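Local coordinates for protein activating signal cointegrator 1 complex subunit 2 (Homo sapiens, PDB 6YXQ) that binds polyubiquitin chains and recruits ASCC3 and ALKBH3 to sites of DNA damage, and takes part in the rescue of stalled ribosomes, at residues S239-L243 with L244-D248. Residues are numbered along the deposited sequence; the frame is centred on the assembly and turned at random.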
loop_
_atom_site.group_PDB
_atom_site.type_symbol
_atom_site.label_atom_id
_atom_site.label_comp_id
_atom_site.label_asym_id
_atom_site.label_seq_id
_atom_site.Cartn_x
_atom_site.Cartn_y
_atom_site.Cartn_z
ATOM N N SER B 239 2.584 -24.538 -23.978
ATOM C CA SER B 239 1.975 -25.860 -24.083
ATOM C C SER B 239 2.845 -26.933 -23.445
ATOM O O SER B 239 2.326 -27.943 -22.957
ATOM C CB SER B 239 1.705 -26.197 -25.548
ATOM O OG SER B 239 1.229 -25.056 -26.241
ATOM N N ASP B 240 4.160 -26.726 -23.418
ATOM C CA ASP B 240 5.096 -27.727 -22.916
ATOM C C ASP B 240 5.585 -27.420 -21.508
ATOM O O ASP B 240 5.606 -28.311 -20.658
ATOM C CB ASP B 240 6.284 -27.846 -23.873
ATOM C CG ASP B 240 5.849 -27.843 -25.317
ATOM O OD1 ASP B 240 4.895 -28.585 -25.632
ATOM O OD2 ASP B 240 6.448 -27.104 -26.131
HETATM N N MSE B 241 5.969 -26.173 -21.252
HETATM C CA MSE B 241 6.502 -25.737 -19.969
HETATM C C MSE B 241 5.788 -26.316 -18.740
HETATM O O MSE B 241 4.582 -26.595 -18.777
HETATM C CB MSE B 241 6.462 -24.218 -19.908
HETATM C CG MSE B 241 5.082 -23.645 -19.764
HETATM SE SE MSE B 241 5.255 -21.732 -19.418
HETATM C CE MSE B 241 6.644 -21.220 -20.640
ATOM N N PRO B 242 6.539 -26.505 -17.655
ATOM C CA PRO B 242 5.930 -26.981 -16.407
ATOM C C PRO B 242 4.828 -26.045 -15.939
ATOM O O PRO B 242 4.868 -24.835 -16.174
ATOM C CB PRO B 242 7.108 -27.004 -15.429
ATOM C CG PRO B 242 8.302 -27.216 -16.308
ATOM C CD PRO B 242 8.009 -26.477 -17.584
ATOM N N LEU B 243 3.846 -26.630 -15.251
ATOM C CA LEU B 243 2.587 -25.941 -14.995
ATOM C C LEU B 243 2.793 -24.667 -14.191
ATOM O O LEU B 243 2.305 -23.594 -14.569
ATOM C CB LEU B 243 1.615 -26.875 -14.272
ATOM C CG LEU B 243 0.353 -27.261 -15.042
ATOM C CD1 LEU B 243 -0.501 -28.207 -14.220
ATOM C CD2 LEU B 243 -0.436 -26.021 -15.426
ATOM N N LEU B 244 3.514 -24.759 -13.077
ATOM C CA LEU B 244 3.617 -23.623 -12.172
ATOM C C LEU B 244 4.650 -22.593 -12.616
ATOM O O LEU B 244 4.672 -21.490 -12.059
ATOM C CB LEU B 244 3.912 -24.116 -10.754
ATOM C CG LEU B 244 2.787 -25.013 -10.225
ATOM C CD1 LEU B 244 3.286 -26.431 -9.971
ATOM C CD2 LEU B 244 2.132 -24.423 -8.975
ATOM N N GLU B 245 5.498 -22.919 -13.594
ATOM C CA GLU B 245 6.223 -21.872 -14.307
ATOM C C GLU B 245 5.260 -21.023 -15.130
ATOM O O GLU B 245 5.351 -19.787 -15.136
ATOM C CB GLU B 245 7.297 -22.493 -15.201
ATOM C CG GLU B 245 8.625 -22.756 -14.516
ATOM C CD GLU B 245 9.731 -23.113 -15.501
ATOM O OE1 GLU B 245 9.495 -23.955 -16.393
ATOM O OE2 GLU B 245 10.842 -22.552 -15.381
ATOM N N LEU B 246 4.324 -21.678 -15.825
ATOM C CA LEU B 246 3.267 -20.973 -16.542
ATOM C C LEU B 246 2.410 -20.154 -15.589
ATOM O O LEU B 246 2.003 -19.025 -15.908
ATOM C CB LEU B 246 2.406 -21.986 -17.298
ATOM C CG LEU B 246 1.115 -21.527 -17.968
ATOM C CD1 LEU B 246 1.437 -20.571 -19.095
ATOM C CD2 LEU B 246 0.374 -22.731 -18.501
ATOM N N LYS B 247 2.105 -20.726 -14.423
ATOM C CA LYS B 247 1.357 -20.001 -13.405
ATOM C C LYS B 247 2.081 -18.716 -13.028
ATOM O O LYS B 247 1.469 -17.645 -12.946
ATOM C CB LYS B 247 1.151 -20.902 -12.184
ATOM C CG LYS B 247 0.321 -20.314 -11.047
ATOM C CD LYS B 247 0.312 -21.270 -9.863
ATOM C CE LYS B 247 -0.480 -20.728 -8.679
ATOM N NZ LYS B 247 -0.496 -21.697 -7.541
ATOM N N ASP B 248 3.399 -18.802 -12.828
ATOM C CA ASP B 248 4.170 -17.621 -12.462
ATOM C C ASP B 248 4.173 -16.602 -13.588
ATOM O O ASP B 248 4.070 -15.395 -13.341
ATOM C CB ASP B 248 5.600 -18.011 -12.095
ATOM C CG ASP B 248 5.755 -18.334 -10.623
ATOM O OD1 ASP B 248 4.745 -18.289 -9.889
ATOM O OD2 ASP B 248 6.889 -18.632 -10.198
#
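The selenomethionine Met-241 lies alongside the first turn of helix 243-266, with its selenium against Leu-246. From CB of Met-241 the chain goes to CG, held between the backbone N and the carbonyl carbon (chi1 72°), which turns it toward the helix. Met-241 CG comes within 4.0 Å of Leu-246 CB. The chain runs extended to Met-241 SE, which sits 3.6 Å from both CB and CA of Leu-246 and 4.0 Å from Leu-246 CD1. A bend at chi3 (42°) then carries Met-241 CE away from the leucine. The two side chains cross at about a right angle, an apolar contact on the flank of the turn. Both are buried: Leu-236 also touches Met-241, while loop residue Pro-238, and Leu-312 of helix 306-340, pack on Leu-246.

This is a helix N-terminus, with Pro-242 at the N-cap, where the loop after helix 193-216 enters helix 243-266 in the mostly helical N-terminal part of ASCC2, crystallised with ASCC3. Pro-242 O accepts Leu-246 N at 3.2 Å in a nearly straight bond (166° at the hydrogen); Glu-245 N adds a weak, strongly bent one. One residue on, Leu-243 O takes Lys-247 N at 2.9 Å.

Glu-245 runs alongside the proline ring, both pointing the same way. With its CG beside the backbone N and the chain extended beyond, Glu-245 OE1 ends 3.2 Å from Pro-242 CD, a van der Waals contact. The other carboxylate oxygen, OE2, makes a long, weak ion pair with Arg-235.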